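Side-chain contacts in shikimate dehydrogenase (NADP(+)) (Listeria monocytogenes, PDB 3TNL), which probably catalyses the reversible NADPH-linked reduction of 3-dehydroshikimate to shikimate, the fourth step of the chorismate pathway: residues S52-M55 / H56-F60; F190-N193 / A194-T197; G293-A296 / F297-T301. All coordinates share one frame; numbering follows the deposited sequence.

Contact 1: S52-M55 / H56-F60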
loop_
_atom_site.group_PDB
_atom_site.type_symbol
_atom_site.label_atom_id
_atom_site.label_comp_id
_atom_site.label_asym_id
_atom_site.label_seq_id
_atom_site.Cartn_x
_atom_site.Cartn_y
_atom_site.Cartn_z
ATOM N N SER B 52 -2.465 9.672 11.708
ATOM C CA SER B 52 -1.297 8.799 11.753
ATOM C C SER B 52 -0.557 8.797 10.402
ATOM O O SER B 52 0.660 8.862 10.389
ATOM C CB SER B 52 -1.633 7.381 12.222
ATOM O OG SER B 52 -1.960 7.367 13.606
ATOM N N PRO B 53 -1.296 8.764 9.265
ATOM C CA PRO B 53 -0.540 8.753 8.011
ATOM C C PRO B 53 0.288 10.011 7.825
ATOM O O PRO B 53 1.424 9.928 7.352
ATOM C CB PRO B 53 -1.620 8.596 6.932
ATOM C CG PRO B 53 -2.686 7.853 7.632
ATOM C CD PRO B 53 -2.708 8.400 9.048
ATOM N N THR B 54 -0.259 11.160 8.201
ATOM C CA THR B 54 0.485 12.404 8.111
ATOM C C THR B 54 1.743 12.338 8.984
ATOM O O THR B 54 2.837 12.683 8.541
ATOM C CB THR B 54 -0.415 13.577 8.483
ATOM O OG1 THR B 54 -1.450 13.695 7.497
ATOM C CG2 THR B 54 0.390 14.864 8.462
ATOM N N MET B 55 1.600 11.901 10.226
ATOM C CA MET B 55 2.735 11.751 11.108
ATOM C C MET B 55 3.833 10.882 10.488
ATOM O O MET B 55 4.985 11.309 10.407
ATOM C CB MET B 55 2.286 11.166 12.447
ATOM C CG MET B 55 3.410 10.634 13.331
ATOM S SD MET B 55 2.963 10.314 15.070
ATOM C CE MET B 55 1.676 9.089 14.869
ATOM N N HIS B 56 3.502 9.661 10.069
ATOM C CA HIS B 56 4.556 8.776 9.573
ATOM C C HIS B 56 5.110 9.190 8.221
ATOM O O HIS B 56 6.314 9.100 8.001
ATOM C CB HIS B 56 4.095 7.313 9.586
ATOM C CG HIS B 56 3.921 6.791 10.970
ATOM N ND1 HIS B 56 5.000 6.545 11.803
ATOM C CD2 HIS B 56 2.810 6.556 11.702
ATOM C CE1 HIS B 56 4.548 6.154 12.978
ATOM N NE2 HIS B 56 3.225 6.130 12.939
ATOM N N ASN B 57 4.260 9.663 7.319
ATOM C CA ASN B 57 4.768 10.104 6.016
ATOM C C ASN B 57 5.703 11.312 6.138
ATOM O O ASN B 57 6.721 11.396 5.469
ATOM C CB ASN B 57 3.608 10.356 5.047
ATOM C CG ASN B 57 2.997 9.081 4.574
ATOM O OD1 ASN B 57 3.724 8.144 4.304
ATOM N ND2 ASN B 57 1.668 9.024 4.490
ATOM N N GLU B 58 5.363 12.230 7.021
ATOM C CA GLU B 58 6.243 13.394 7.267
ATOM C C GLU B 58 7.562 12.906 7.862
ATOM O O GLU B 58 8.629 13.408 7.490
ATOM C CB GLU B 58 5.565 14.425 8.166
ATOM C CG GLU B 58 4.423 15.164 7.475
ATOM C CD GLU B 58 4.864 16.206 6.470
ATOM O OE1 GLU B 58 4.021 16.594 5.643
ATOM O OE2 GLU B 58 6.026 16.660 6.526
ATOM N N ALA B 59 7.517 11.912 8.764
ATOM C CA ALA B 59 8.728 11.364 9.359
ATOM C C ALA B 59 9.575 10.649 8.301
ATOM O O ALA B 59 10.798 10.852 8.218
ATOM C CB ALA B 59 8.375 10.383 10.552
ATOM N N PHE B 60 8.938 9.821 7.472
ATOM C CA PHE B 60 9.689 9.119 6.442
ATOM C C PHE B 60 10.383 10.116 5.511
ATOM O O PHE B 60 11.569 9.951 5.191
ATOM C CB PHE B 60 8.807 8.228 5.576
ATOM C CG PHE B 60 8.129 7.114 6.292
ATOM C CD1 PHE B 60 8.781 6.345 7.220
ATOM C CD2 PHE B 60 6.824 6.782 5.952
ATOM C CE1 PHE B 60 8.155 5.275 7.822
ATOM C CE2 PHE B 60 6.182 5.679 6.539
ATOM C CZ PHE B 60 6.834 4.959 7.522
#

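Contact 2: F190-N193 / A194-T197. With NAD (nicotinamide-adenine-dinucleotide), chain H.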
loop_
_atom_site.group_PDB
_atom_site.type_symbol
_atom_site.label_atom_id
_atom_site.label_comp_id
_atom_site.label_asym_id
_atom_site.label_seq_id
_atom_site.Cartn_x
_atom_site.Cartn_y
_atom_site.Cartn_z
ATOM N N PHE B 190 -18.013 -1.942 30.243
ATOM C CA PHE B 190 -16.562 -1.991 30.429
ATOM C C PHE B 190 -16.148 -2.375 31.864
ATOM O O PHE B 190 -14.966 -2.633 32.112
ATOM C CB PHE B 190 -15.913 -0.618 30.095
ATOM C CG PHE B 190 -16.041 -0.230 28.643
ATOM C CD1 PHE B 190 -15.073 -0.618 27.723
ATOM C CD2 PHE B 190 -17.110 0.488 28.207
ATOM C CE1 PHE B 190 -15.177 -0.274 26.388
ATOM C CE2 PHE B 190 -17.211 0.871 26.863
ATOM C CZ PHE B 190 -16.255 0.459 25.958
ATOM N N TYR B 191 -17.087 -2.378 32.817
ATOM C CA TYR B 191 -16.719 -2.643 34.228
ATOM C C TYR B 191 -16.102 -4.019 34.356
ATOM O O TYR B 191 -15.118 -4.198 35.085
ATOM C CB TYR B 191 -17.918 -2.475 35.191
ATOM C CG TYR B 191 -17.547 -2.266 36.648
ATOM C CD1 TYR B 191 -17.467 -3.339 37.544
ATOM C CD2 TYR B 191 -17.237 -0.990 37.131
ATOM C CE1 TYR B 191 -17.120 -3.122 38.892
ATOM C CE2 TYR B 191 -16.924 -0.782 38.471
ATOM C CZ TYR B 191 -16.839 -1.839 39.332
ATOM O OH TYR B 191 -16.494 -1.595 40.664
ATOM N N ALA B 192 -16.679 -4.999 33.675
ATOM C CA ALA B 192 -16.124 -6.358 33.694
ATOM C C ALA B 192 -14.698 -6.449 33.137
ATOM O O ALA B 192 -13.883 -7.252 33.594
ATOM C CB ALA B 192 -17.048 -7.344 32.979
ATOM N N ASN B 193 -14.387 -5.626 32.148
ATOM C CA ASN B 193 -13.045 -5.583 31.599
ATOM C C ASN B 193 -12.087 -5.025 32.653
ATOM O O ASN B 193 -10.966 -5.479 32.805
ATOM C CB ASN B 193 -12.967 -4.695 30.361
ATOM C CG ASN B 193 -11.609 -4.751 29.725
ATOM O OD1 ASN B 193 -11.095 -5.848 29.436
ATOM N ND2 ASN B 193 -10.988 -3.577 29.524
ATOM N N ALA B 194 -12.527 -3.997 33.381
ATOM C CA ALA B 194 -11.674 -3.441 34.433
ATOM C C ALA B 194 -11.406 -4.511 35.515
ATOM O O ALA B 194 -10.302 -4.569 36.081
ATOM C CB ALA B 194 -12.306 -2.183 35.060
ATOM N N GLU B 195 -12.407 -5.351 35.799
ATOM C CA GLU B 195 -12.232 -6.433 36.806
ATOM C C GLU B 195 -11.139 -7.394 36.299
ATOM O O GLU B 195 -10.282 -7.839 37.066
ATOM C CB GLU B 195 -13.545 -7.139 37.096
ATOM C CG GLU B 195 -14.543 -6.294 37.865
ATOM C CD GLU B 195 -15.918 -6.971 38.010
ATOM O OE1 GLU B 195 -16.435 -7.486 37.007
ATOM O OE2 GLU B 195 -16.493 -6.941 39.124
ATOM N N LYS B 196 -11.163 -7.694 35.006
ATOM C CA LYS B 196 -10.117 -8.539 34.417
ATOM C C LYS B 196 -8.733 -7.871 34.500
ATOM O O LYS B 196 -7.733 -8.519 34.841
ATOM C CB LYS B 196 -10.465 -8.912 32.967
ATOM C CG LYS B 196 -11.521 -10.028 32.857
ATOM C CD LYS B 196 -11.565 -10.646 31.440
ATOM C CE LYS B 196 -11.943 -9.660 30.345
ATOM N NZ LYS B 196 -12.018 -10.339 28.998
ATOM N N THR B 197 -8.664 -6.559 34.248
ATOM C CA THR B 197 -7.413 -5.837 34.340
ATOM C C THR B 197 -6.831 -5.913 35.765
ATOM O O THR B 197 -5.629 -6.110 35.940
ATOM C CB THR B 197 -7.626 -4.416 33.904
ATOM O OG1 THR B 197 -8.021 -4.432 32.518
ATOM C CG2 THR B 197 -6.368 -3.555 34.101
HETATM P PA NAD H . -13.361 2.881 24.731
HETATM O O1A NAD H . -14.659 3.016 23.938
HETATM O O2A NAD H . -12.532 1.624 24.548
HETATM O O5B NAD H . -13.683 3.149 26.296
HETATM C C5B NAD H . -14.537 4.191 26.770
HETATM C C4B NAD H . -14.311 4.396 28.272
HETATM O O4B NAD H . -14.990 5.591 28.689
HETATM C C3B NAD H . -14.959 3.311 29.111
HETATM O O3B NAD H . -14.182 3.166 30.327
HETATM C C2B NAD H . -16.322 3.854 29.466
HETATM O O2B NAD H . -16.837 3.339 30.686
HETATM C C1B NAD H . -16.017 5.330 29.621
HETATM N N9A NAD H . -17.125 6.269 29.409
HETATM C C8A NAD H . -17.638 6.615 28.204
HETATM N N7A NAD H . -18.593 7.552 28.379
HETATM C C5A NAD H . -18.704 7.841 29.700
HETATM C C6A NAD H . -19.460 8.678 30.496
HETATM N N6A NAD H . -20.360 9.501 29.950
HETATM N N1A NAD H . -19.253 8.713 31.831
HETATM C C2A NAD H . -18.342 7.894 32.412
HETATM N N3A NAD H . -17.565 7.043 31.704
HETATM C C4A NAD H . -17.710 6.987 30.360
HETATM O O3 NAD H . -12.509 4.186 24.371
HETATM P PN NAD H . -10.910 4.317 24.265
HETATM O O1N NAD H . -10.399 3.859 22.922
HETATM O O2N NAD H . -10.269 3.786 25.549
HETATM O O5D NAD H . -10.686 5.912 24.209
HETATM C C5D NAD H . -11.046 6.694 25.342
HETATM C C4D NAD H . -10.447 8.061 25.075
HETATM O O4D NAD H . -9.029 7.926 24.871
HETATM C C3D NAD H . -11.004 8.674 23.800
HETATM O O3D NAD H . -11.371 10.030 24.075
HETATM C C2D NAD H . -9.856 8.606 22.808
HETATM O O2D NAD H . -9.919 9.638 21.798
HETATM C C1D NAD H . -8.649 8.718 23.731
HETATM N N1N NAD H . -7.389 8.165 23.230
HETATM C C2N NAD H . -6.306 8.960 23.137
HETATM C C3N NAD H . -5.091 8.457 22.684
HETATM C C7N NAD H . -3.872 9.315 22.574
HETATM O O7N NAD H . -2.994 8.898 21.820
HETATM N N7N NAD H . -3.770 10.448 23.301
HETATM C C4N NAD H . -5.005 7.105 22.317
HETATM C C5N NAD H . -6.137 6.303 22.426
HETATM C C6N NAD H . -7.332 6.857 22.884
HETATM O O HOH W 1 -8.237 -6.558 30.732
#

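Contact 3: G293-A296 / F297-T301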
loop_
_atom_site.group_PDB
_atom_site.type_symbol
_atom_site.label_atom_id
_atom_site.label_comp_id
_atom_site.label_asym_id
_atom_site.label_seq_id
_atom_site.Cartn_x
_atom_site.Cartn_y
_atom_site.Cartn_z
ATOM N N GLY B 293 3.463 6.651 18.313
ATOM C CA GLY B 293 3.910 6.681 16.921
ATOM C C GLY B 293 5.430 6.480 16.813
ATOM O O GLY B 293 5.925 5.709 15.972
ATOM N N ALA B 294 6.189 7.118 17.701
ATOM C CA ALA B 294 7.659 6.976 17.715
ATOM C C ALA B 294 8.066 5.531 17.991
ATOM O O ALA B 294 9.025 4.994 17.382
ATOM C CB ALA B 294 8.294 7.917 18.743
ATOM N N LYS B 295 7.338 4.880 18.884
ATOM C CA LYS B 295 7.675 3.520 19.234
ATOM C C LYS B 295 7.440 2.596 18.025
ATOM O O LYS B 295 8.296 1.781 17.667
ATOM C CB LYS B 295 6.855 3.048 20.436
ATOM C CG LYS B 295 7.251 1.685 20.976
ATOM C CD LYS B 295 8.526 1.741 21.813
ATOM C CE LYS B 295 8.899 0.334 22.260
ATOM N NZ LYS B 295 10.185 0.343 23.062
ATOM N N ALA B 296 6.265 2.703 17.397
ATOM C CA ALA B 296 5.981 1.911 16.205
ATOM C C ALA B 296 6.971 2.207 15.066
ATOM O O ALA B 296 7.453 1.300 14.386
ATOM C CB ALA B 296 4.565 2.167 15.732
ATOM N N PHE B 297 7.313 3.486 14.887
ATOM C CA PHE B 297 8.245 3.912 13.838
ATOM C C PHE B 297 9.601 3.201 13.967
ATOM O O PHE B 297 10.168 2.728 12.956
ATOM C CB PHE B 297 8.420 5.418 13.941
ATOM C CG PHE B 297 9.198 6.021 12.814
ATOM C CD1 PHE B 297 8.556 6.476 11.686
ATOM C CD2 PHE B 297 10.579 6.154 12.899
ATOM C CE1 PHE B 297 9.290 7.066 10.648
ATOM C CE2 PHE B 297 11.314 6.725 11.863
ATOM C CZ PHE B 297 10.652 7.170 10.735
ATOM N N GLU B 298 10.092 3.079 15.200
ATOM C CA GLU B 298 11.386 2.371 15.434
ATOM C C GLU B 298 11.266 0.879 15.213
ATOM O O GLU B 298 12.189 0.247 14.653
ATOM C CB GLU B 298 11.998 2.646 16.825
ATOM C CG GLU B 298 13.361 1.869 17.016
ATOM C CD GLU B 298 14.068 2.040 18.378
ATOM O OE1 GLU B 298 13.602 2.811 19.233
ATOM O OE2 GLU B 298 15.109 1.355 18.568
ATOM N N ILE B 299 10.156 0.297 15.659
ATOM C CA ILE B 299 9.896 -1.128 15.455
ATOM C C ILE B 299 9.978 -1.436 13.935
ATOM O O ILE B 299 10.543 -2.444 13.531
ATOM C CB ILE B 299 8.535 -1.543 16.075
ATOM C CG1 ILE B 299 8.646 -1.685 17.603
ATOM C CG2 ILE B 299 8.065 -2.846 15.511
ATOM C CD1 ILE B 299 7.325 -1.749 18.337
ATOM N N TRP B 300 9.428 -0.563 13.100
ATOM C CA TRP B 300 9.441 -0.842 11.671
ATOM C C TRP B 300 10.746 -0.524 10.971
ATOM O O TRP B 300 11.231 -1.323 10.165
ATOM C CB TRP B 300 8.340 -0.077 10.932
ATOM C CG TRP B 300 6.919 -0.397 11.415
ATOM C CD1 TRP B 300 6.401 -1.610 11.724
ATOM C CD2 TRP B 300 5.862 0.545 11.614
ATOM N NE1 TRP B 300 5.108 -1.473 12.112
ATOM C CE2 TRP B 300 4.753 -0.157 12.077
ATOM C CE3 TRP B 300 5.783 1.935 11.479
ATOM C CZ2 TRP B 300 3.545 0.469 12.380
ATOM C CZ3 TRP B 300 4.582 2.566 11.796
ATOM C CH2 TRP B 300 3.494 1.835 12.217
ATOM N N THR B 301 11.272 0.664 11.256
ATOM C CA THR B 301 12.441 1.222 10.531
ATOM C C THR B 301 13.788 1.092 11.181
ATOM O O THR B 301 14.814 1.246 10.507
ATOM C CB THR B 301 12.235 2.729 10.244
ATOM O OG1 THR B 301 12.403 3.482 11.460
ATOM C CG2 THR B 301 10.851 3.023 9.594
#

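Contact 1: S52-M55 / H56-F60
Met55 covers one face of the His56 imidazole with its CG, which lies almost on the ring normal. The two side chains leave the helix alongside each other; SD stands farther off, 5.0 Å from the centre of the ring and 22° off the normal, a loose sulfur-aromatic approach. Torsions explain the overlap: Met55 extends through CG and SD (chi1 165°), and the bend at chi3 (60°) brings CE down past the rim on the NE2 side, 3.9 Å from His56 NE2. A long, flexible, unbranched thioether suits this task because it can follow a flat ring without demanding a polar partner. Elsewhere the imidazole stacks on Tyr69 of strand 67-73 and meets Trp300 edge-to-face, so it is wedged among aromatic neighbours.

One turn apart, Thr54 and Glu58 lie alongside each other, with Thr54 CG2 4.2 Å from Glu58 CG. The methyl brushes the aliphatic part of the glutamate, whose carboxylate goes on to the second subunit, where OE1 accepts from the backbone N atoms of Thr30 and Glu31. Asn57 is equally committed outside the turn: OD1 accepts from Tyr69 N, while ND2 donates to Ile33 O of the second subunit. Its amide thus ties the helix to the sheet and to the dimer partner at once.

Underneath runs regular alpha-helical bonding, beginning with His56 N to Ser52 O at 3.0 Å and continuing with Asn57 N to Pro53 O at 2.8 Å. Pro53 fits this first turn, where the nitrogen it cannot use as a donor is not needed. Ser52 itself binds shikimate, and the helix it opens is the crossover of the beta-alpha-beta unit 38-44, 52-63, 67-73 in the substrate-binding domain.

Contact 2: F190-N193 / A194-T197
Glu195 reaches back along the helix toward Tyr191, and each part of its chain meets something different. CB rests 3.5 Å from Ala192 O; CG approaches Tyr191 O, the carbonyl that also accepts the Glu195 backbone N at 3.0 Å. CD comes to 4.0 Å from Tyr191 CD1, and OE2 ends near the ring plane at the weakly positive C-H rim, 3.9 Å from Tyr191 CE1. OE1 turns instead toward Ala192, whose CA lies 3.5 Å away. The carboxylate is tilted 61° to the ring. The same ring makes a cation-pi contact with Lys187.

Asn193 points to the loop at Ala162, on another side of the helix from Glu195. With CG anti to the backbone N (chi1 -175°), its amide is placed so that ND2 donates to Ala162 O, and OD1 accepts from a water at 3.2 Å that also meets Thr197 OG1 at 2.8 Å. Phe190, just ahead, lays a ring face against the adenosine ribose of NAD, CG lying 3.7 Å from C3B, an apolar floor for the sugar.

Small Ala194 lets helix 191-204 settle onto Leu211 of strand 208-213 and the loop at Ala162, while Thr197 packs on helix 164-175 and on Ile183 of strand 180-185, within a beta-alpha-beta unit of the parallel Rossmann sheet.

Contact 3: G293-A296 / F297-T301
The backbone is a regular alpha helix, with N-H groups bonding four residues back from Phe297 N to Gly293 O (2.8 Å) through to Trp300 N to Ala296 O (3.0 Å). Trp300 folds its indole over the preceding turn: chi1 of -60° directs it back along the helix and chi2 of -42° turns its face to Ala296. Ala296 CB forms a CH-pi contact 3.9 Å from the centroid of the six-membered ring and 21° off its normal; Ala296 O, too, sits over the ring system, 3.3 Å from Trp300 CD2. Alanine's short side chain suits the place, since the broad indole can lie close to the backbone. Trp300, a buried residue, satisfies NE1 by donating to Val124 O.

At the C-terminal turn, Thr301 CG2 lies above the centre of the Phe297 ring, and Thr301 OG1 donates to Phe297 O at 2.8 Å. That carbonyl also takes the Thr301 backbone N from the opposite face of its plane.

Helix 286-301 thus has two packed sides: Phe297 faces helix 52-63 at His56, Ala59 and Leu63, while Ala296 and Trp300 lie on Asn95 of strand 93-96 and Thr123 of strand 123-127.

Along the chain the three contacts follow in series, each within one helix. Contacts 1 and 3 are neighbours, their centres 11 Å apart: helices 52-63 and 286-301 pack directly, with Ala59 CB 3.4 Å from Phe297 CE1 and Phe60 beside the same ring. Helix 286-301, late in the chain, thereby returns to the substrate-binding domain and its mixed sheet. Contact 2 lies across the chain's centre, about 34 Å from contact 1 and 29 Å from contact 3 between centres, on the parallel sheet of the nucleotide-binding domain. NAD spans much of the gap: its adenosine ribose meets contact 2, and its nicotinamide end points toward contacts 1 and 3 without touching them.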